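Local coordinates for protein trans-isoprenyl diphosphate synthase (Caulobacter crescentus, PDB 3OYR) that probably makes octaprenyl diphosphate, the precursor of isoprenoid quinone side chains, by adding isopentenyl units to farnesyl diphosphate in a metal-dependent reaction, at residues 101-106 with 127-132; 95-100 with 138-143. All coordinates share one frame; numbering follows the deposited sequence.

Contact 1: residues 101-106 with 127-132. With CA (calcium ion), chain E; DMA (dimethylallyl diphosphate), chain G.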
loop_
_atom_site.group_PDB
_atom_site.type_symbol
_atom_site.label_atom_id
_atom_site.label_comp_id
_atom_site.label_asym_id
_atom_site.label_seq_id
_atom_site.Cartn_x
_atom_site.Cartn_y
_atom_site.Cartn_z
ATOM N N THR B 101 5.643 1.166 4.340
ATOM C CA THR B 101 5.037 0.925 5.654
ATOM C C THR B 101 5.488 1.989 6.647
ATOM O O THR B 101 4.719 2.370 7.513
ATOM C CB THR B 101 5.402 -0.446 6.268
ATOM O OG1 THR B 101 6.798 -0.470 6.580
ATOM C CG2 THR B 101 5.035 -1.595 5.332
ATOM N N LEU B 102 6.730 2.453 6.511
ATOM C CA LEU B 102 7.220 3.602 7.293
ATOM C C LEU B 102 6.407 4.871 7.088
ATOM O O LEU B 102 6.019 5.525 8.065
ATOM C CB LEU B 102 8.694 3.892 7.010
ATOM C CG LEU B 102 9.680 2.771 7.329
ATOM C CD1 LEU B 102 11.089 3.230 7.010
ATOM C CD2 LEU B 102 9.576 2.292 8.800
ATOM N N LEU B 103 6.151 5.212 5.824
ATOM C CA LEU B 103 5.388 6.413 5.502
ATOM C C LEU B 103 3.994 6.331 6.115
ATOM O O LEU B 103 3.538 7.271 6.748
ATOM C CB LEU B 103 5.313 6.625 3.989
ATOM C CG LEU B 103 6.620 7.069 3.308
ATOM C CD1 LEU B 103 6.484 7.030 1.808
ATOM C CD2 LEU B 103 7.067 8.448 3.759
ATOM N N HIS B 104 3.356 5.174 5.964
ATOM C CA HIS B 104 2.031 4.950 6.486
ATOM C C HIS B 104 2.032 4.893 8.011
ATOM O O HIS B 104 1.174 5.513 8.652
ATOM C CB HIS B 104 1.433 3.683 5.863
ATOM C CG HIS B 104 1.026 3.863 4.434
ATOM N ND1 HIS B 104 0.097 3.057 3.819
ATOM C CD2 HIS B 104 1.398 4.783 3.507
ATOM C CE1 HIS B 104 -0.093 3.473 2.581
ATOM N NE2 HIS B 104 0.687 4.515 2.366
ATOM N N ASP B 105 3.016 4.204 8.589
ATOM C CA ASP B 105 3.035 4.024 10.028
ATOM C C ASP B 105 3.337 5.349 10.736
ATOM O O ASP B 105 2.710 5.656 11.745
ATOM C CB ASP B 105 4.022 2.930 10.420
ATOM C CG ASP B 105 4.119 2.731 11.926
ATOM O OD1 ASP B 105 3.228 2.101 12.528
ATOM O OD2 ASP B 105 5.109 3.208 12.518
ATOM N N ASP B 106 4.256 6.146 10.186
ATOM C CA ASP B 106 4.531 7.486 10.737
ATOM C C ASP B 106 3.336 8.431 10.696
ATOM O O ASP B 106 3.166 9.240 11.618
ATOM C CB ASP B 106 5.722 8.152 10.049
ATOM C CG ASP B 106 7.059 7.609 10.527
ATOM O OD1 ASP B 106 7.159 7.137 11.690
ATOM O OD2 ASP B 106 8.013 7.651 9.719
ATOM N N ALA B 127 -1.734 13.145 3.310
ATOM C CA ALA B 127 -2.307 12.539 2.109
ATOM C C ALA B 127 -1.221 12.107 1.132
ATOM O O ALA B 127 -1.217 10.945 0.683
ATOM C CB ALA B 127 -3.298 13.490 1.439
ATOM N N GLN B 128 -0.284 13.020 0.853
ATOM C CA GLN B 128 0.818 12.733 -0.060
ATOM C C GLN B 128 1.745 11.624 0.437
ATOM O O GLN B 128 2.171 10.790 -0.363
ATOM C CB GLN B 128 1.613 13.997 -0.451
ATOM C CG GLN B 128 0.858 15.024 -1.349
ATOM C CD GLN B 128 0.550 14.546 -2.783
ATOM O OE1 GLN B 128 0.469 13.351 -3.059
ATOM N NE2 GLN B 128 0.364 15.503 -3.697
ATOM N N SER B 129 2.026 11.601 1.740
ATOM C CA SER B 129 2.740 10.484 2.371
ATOM C C SER B 129 2.072 9.139 2.136
ATOM O O SER B 129 2.720 8.165 1.715
ATOM C CB SER B 129 2.874 10.706 3.877
ATOM O OG SER B 129 4.154 11.201 4.185
ATOM N N VAL B 130 0.774 9.097 2.378
ATOM C CA VAL B 130 -0.016 7.895 2.106
ATOM C C VAL B 130 0.070 7.484 0.642
ATOM O O VAL B 130 0.403 6.337 0.348
ATOM C CB VAL B 130 -1.469 8.070 2.590
ATOM C CG1 VAL B 130 -2.419 7.025 1.984
ATOM C CG2 VAL B 130 -1.477 7.991 4.097
ATOM N N LEU B 131 -0.173 8.433 -0.258
ATOM C CA LEU B 131 -0.165 8.173 -1.711
ATOM C C LEU B 131 1.188 7.744 -2.295
ATOM O O LEU B 131 1.237 6.857 -3.165
ATOM C CB LEU B 131 -0.764 9.356 -2.486
ATOM C CG LEU B 131 -2.224 9.759 -2.206
ATOM C CD1 LEU B 131 -2.610 11.004 -3.005
ATOM C CD2 LEU B 131 -3.206 8.621 -2.474
ATOM N N VAL B 132 2.272 8.349 -1.819
ATOM C CA VAL B 132 3.627 7.951 -2.231
ATOM C C VAL B 132 3.965 6.555 -1.703
ATOM O O VAL B 132 4.568 5.736 -2.414
ATOM C CB VAL B 132 4.700 9.001 -1.848
ATOM C CG1 VAL B 132 6.125 8.486 -2.152
ATOM C CG2 VAL B 132 4.445 10.318 -2.621
HETATM CA CA CA E . 5.740 3.848 14.619
HETATM C C1 DMA G . 6.020 -0.852 13.436
HETATM O O1 DMA G . 6.915 -0.655 14.525
HETATM C C2 DMA G . 6.345 -0.020 12.235
HETATM C C3 DMA G . 6.279 -0.500 10.988
HETATM C C4 DMA G . 5.878 -1.902 10.653
HETATM C C5 DMA G . 6.628 0.437 9.879
HETATM P PA DMA G . 7.139 0.741 15.336
HETATM O O1A DMA G . 7.679 0.297 16.661
HETATM O O2A DMA G . 5.949 1.659 15.264
HETATM O O3A DMA G . 8.355 1.330 14.446
HETATM P PB DMA G . 9.044 2.783 14.603
HETATM O O1B DMA G . 10.158 2.590 13.607
HETATM O O2B DMA G . 9.459 2.887 16.052
HETATM O O3B DMA G . 8.004 3.821 14.247
HETATM O O HOH W 1 5.885 6.050 13.890
HETATM O O HOH W 2 6.223 4.768 16.898
#
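H104 reaches across to the backbone of V130, where its NE2 donates to the carbonyl O at 2.7 Å (N-H...O angle 157°). The oxygen lies in the imidazole plane, at the ring edge, and the bond arrives on a lone pair of the carbonyl. Beside it, L103 CB rests on S129 O at 3.8 Å, while its CD1 meets V132 CG1 at 4.2 Å, a looser apolar touch. ND1 of H104 is bonded to D134 of the second subunit, so both ring nitrogens are engaged and the ring's rotation is fixed.

D105 faces the active site from the same helix. With CG anti to the backbone N (chi1 178°), it sends OD2 to calcium at 2.3 Å. The diphosphate of dimethylallyl diphosphate chelates the ion through O2A and O3B, and D109 and two waters complete the ligands. One of these waters donates to D106 OD1 at 2.8 Å, making D106 a second-shell residue; R114 pairs with the same oxygen. D105, D106 and D109 fit the first aspartate-rich DDxxD motif of trans-prenyltransferases.

The axes of the two segments approach to 8.4 Å, roughly antiparallel (152°). Helix 52-61 packs on L103 and V132, strand 113-114 flanks D105, and the second subunit packs against V130.

Contact 2: residues 95-100 with 138-143; sequences EFIHTA and ARAFEL. With DMA (dimethylallyl diphosphate), chain D.
F96 and A140 are the pair whose CA atoms lie nearest across the two antiparallel helix segments, and F96 CB is 3.8 Å from A140 CB. The small methyl lets the axes approach to 8.7 Å and lies between two larger neighbours, since I97 CG1 also touches A140 CB at 3.8 Å. The phenyl ring of F96 leaves its helix with CG anti to the carbonyl carbon (chi1 -80°), which brings its CD2-CE2 edge beside L143. There L143 CD1 meets the ring edge near its plane, 3.8 Å from F96 CE2, and the two side chains cross at about a right angle. R139 contributes its CB to this apolar patch, whereas its guanidinium bends off to the carbonyl O of R45. On the other flank, I97 CD1 approaches F141 CE1 at 4.4 Å.

H98 turns instead to a bound dimethylallyl diphosphate. Its CG is anti to the backbone N (chi1 170°), and NE2 donates to O1B of dimethylallyl diphosphate at 2.8 Å with an N-H...O angle of 158°. An alanine in place of H98 would probably leave O1B without this donor and open a gap beside the diphosphate, although R115, R69 and the backbone N of K66 also bind the ligand.

Helix 25-45 packs against F96 and L143, and helix 52-61 adds I61 against F96. Helix 150-173 borders I97 and F141, and F141 meets its counterpart F141 of the second subunit.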
loop_
_atom_site.group_PDB
_atom_site.type_symbol
_atom_site.label_atom_id
_atom_site.label_comp_id
_atom_site.label_asym_id
_atom_site.label_seq_id
_atom_site.Cartn_x
_atom_site.Cartn_y
_atom_site.Cartn_z
ATOM N N GLU B 95 12.591 -3.569 0.210
ATOM C CA GLU B 95 12.886 -2.234 0.766
ATOM C C GLU B 95 11.801 -1.224 0.465
ATOM O O GLU B 95 11.511 -0.368 1.312
ATOM C CB GLU B 95 14.262 -1.697 0.318
ATOM C CG GLU B 95 14.761 -0.434 1.083
ATOM C CD GLU B 95 14.931 -0.626 2.602
ATOM O OE1 GLU B 95 15.010 -1.763 3.101
ATOM O OE2 GLU B 95 15.013 0.380 3.318
ATOM N N PHE B 96 11.235 -1.279 -0.739
ATOM C CA PHE B 96 10.081 -0.442 -1.068
ATOM C C PHE B 96 8.896 -0.743 -0.179
ATOM O O PHE B 96 8.255 0.187 0.324
ATOM C CB PHE B 96 9.649 -0.586 -2.534
ATOM C CG PHE B 96 10.487 0.228 -3.503
ATOM C CD1 PHE B 96 11.077 1.429 -3.114
ATOM C CD2 PHE B 96 10.670 -0.206 -4.802
ATOM C CE1 PHE B 96 11.860 2.176 -4.009
ATOM C CE2 PHE B 96 11.444 0.530 -5.698
ATOM C CZ PHE B 96 12.038 1.724 -5.305
ATOM N N ILE B 97 8.615 -2.029 0.041
ATOM C CA ILE B 97 7.514 -2.381 0.946
ATOM C C ILE B 97 7.776 -1.813 2.337
ATOM O O ILE B 97 6.907 -1.149 2.909
ATOM C CB ILE B 97 7.188 -3.906 0.988
ATOM C CG1 ILE B 97 6.442 -4.310 -0.290
ATOM C CG2 ILE B 97 6.296 -4.235 2.211
ATOM C CD1 ILE B 97 6.590 -5.818 -0.661
ATOM N N HIS B 98 8.992 -2.011 2.836
ATOM C CA HIS B 98 9.396 -1.457 4.121
ATOM C C HIS B 98 9.233 0.080 4.154
ATOM O O HIS B 98 8.616 0.626 5.079
ATOM C CB HIS B 98 10.823 -1.907 4.446
ATOM C CG HIS B 98 11.438 -1.215 5.625
ATOM N ND1 HIS B 98 10.898 -1.277 6.891
ATOM C CD2 HIS B 98 12.581 -0.497 5.740
ATOM C CE1 HIS B 98 11.662 -0.597 7.730
ATOM N NE2 HIS B 98 12.691 -0.115 7.057
ATOM N N THR B 99 9.724 0.753 3.113
ATOM C CA THR B 99 9.673 2.212 3.014
ATOM C C THR B 99 8.253 2.724 3.038
ATOM O O THR B 99 7.950 3.690 3.731
ATOM C CB THR B 99 10.403 2.744 1.731
ATOM O OG1 THR B 99 11.744 2.230 1.696
ATOM C CG2 THR B 99 10.443 4.264 1.742
ATOM N N ALA B 100 7.387 2.064 2.276
ATOM C CA ALA B 100 5.969 2.392 2.255
ATOM C C ALA B 100 5.292 2.235 3.619
ATOM O O ALA B 100 4.452 3.071 4.005
ATOM C CB ALA B 100 5.263 1.528 1.237
ATOM N N ALA B 138 3.148 -0.324 -5.077
ATOM C CA ALA B 138 2.923 -0.794 -6.436
ATOM C C ALA B 138 4.229 -1.040 -7.205
ATOM O O ALA B 138 4.350 -2.051 -7.933
ATOM C CB ALA B 138 1.996 0.164 -7.183
ATOM N N ARG B 139 5.202 -0.149 -7.043
ATOM C CA ARG B 139 6.536 -0.336 -7.615
ATOM C C ARG B 139 7.192 -1.630 -7.156
ATOM O O ARG B 139 7.779 -2.344 -7.973
ATOM C CB ARG B 139 7.467 0.843 -7.279
ATOM C CG ARG B 139 7.308 2.062 -8.178
ATOM C CD ARG B 139 7.440 1.739 -9.682
ATOM N NE ARG B 139 8.304 2.719 -10.330
ATOM C CZ ARG B 139 8.597 2.742 -11.627
ATOM N NH1 ARG B 139 9.405 3.682 -12.099
ATOM N NH2 ARG B 139 8.091 1.839 -12.449
ATOM N N ALA B 140 7.083 -1.931 -5.857
ATOM C CA ALA B 140 7.554 -3.199 -5.335
ATOM C C ALA B 140 6.970 -4.408 -6.106
ATOM O O ALA B 140 7.709 -5.322 -6.503
ATOM C CB ALA B 140 7.276 -3.283 -3.838
ATOM N N PHE B 141 5.660 -4.403 -6.367
ATOM C CA PHE B 141 5.032 -5.527 -7.114
ATOM C C PHE B 141 5.352 -5.608 -8.581
ATOM O O PHE B 141 5.522 -6.718 -9.134
ATOM C CB PHE B 141 3.525 -5.579 -6.869
ATOM C CG PHE B 141 3.187 -6.196 -5.556
ATOM C CD1 PHE B 141 3.302 -5.461 -4.384
ATOM C CD2 PHE B 141 2.804 -7.529 -5.481
ATOM C CE1 PHE B 141 3.027 -6.032 -3.156
ATOM C CE2 PHE B 141 2.508 -8.116 -4.245
ATOM C CZ PHE B 141 2.624 -7.358 -3.082
ATOM N N GLU B 142 5.484 -4.445 -9.205
ATOM C CA GLU B 142 6.035 -4.364 -10.545
ATOM C C GLU B 142 7.410 -5.037 -10.629
ATOM O O GLU B 142 7.657 -5.822 -11.548
ATOM C CB GLU B 142 6.111 -2.905 -11.001
ATOM C CG GLU B 142 4.774 -2.356 -11.463
ATOM C CD GLU B 142 4.934 -1.097 -12.310
ATOM O OE1 GLU B 142 4.615 -1.133 -13.525
ATOM O OE2 GLU B 142 5.395 -0.079 -11.766
ATOM N N LEU B 143 8.282 -4.761 -9.656
ATOM C CA LEU B 143 9.612 -5.383 -9.596
ATOM C C LEU B 143 9.544 -6.897 -9.477
ATOM O O LEU B 143 10.241 -7.652 -10.176
ATOM C CB LEU B 143 10.398 -4.825 -8.396
ATOM C CG LEU B 143 11.164 -3.556 -8.702
ATOM C CD1 LEU B 143 11.533 -2.860 -7.402
ATOM C CD2 LEU B 143 12.403 -3.912 -9.566
HETATM C C1 DMA D . 11.790 0.543 11.513
HETATM O O1 DMA D . 12.715 -0.343 10.869
HETATM C C2 DMA D . 10.647 -0.407 11.471
HETATM C C3 DMA D . 10.359 -1.220 12.491
HETATM C C4 DMA D . 11.073 -1.158 13.816
HETATM C C5 DMA D . 9.247 -2.199 12.275
HETATM P PA DMA D . 14.316 -0.263 10.923
HETATM O O1A DMA D . 14.942 -1.414 10.160
HETATM O O2A DMA D . 14.732 -0.122 12.361
HETATM O O3A DMA D . 14.464 1.148 10.139
HETATM P PB DMA D . 15.574 1.615 9.047
HETATM O O1B DMA D . 15.139 1.015 7.724
HETATM O O2B DMA D . 15.302 3.101 9.150
HETATM O O3B DMA D . 16.937 1.163 9.495
#

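In the fold
Both contacts join the same pair of helices, 87-109 and 126-147, and their centres lie about 13 Å apart. Segments 95-100 and 101-106 follow one another directly, whereas on the returning helix 127-132 comes before 138-143. Contact 1 therefore lies closer to the connection between the helices, which includes strands 113-114 and 117-118, and contact 2 lies further along the antiparallel pair. Helix 87-109 presents one side to helix 126-147 and another to the active site, where contact 1 supplies a calcium ligand and contact 2 a hydrogen-bond donor to the diphosphate of a second bound molecule. Both contacts also touch the second subunit, so the pair links the catalytic pocket to the dimer interface.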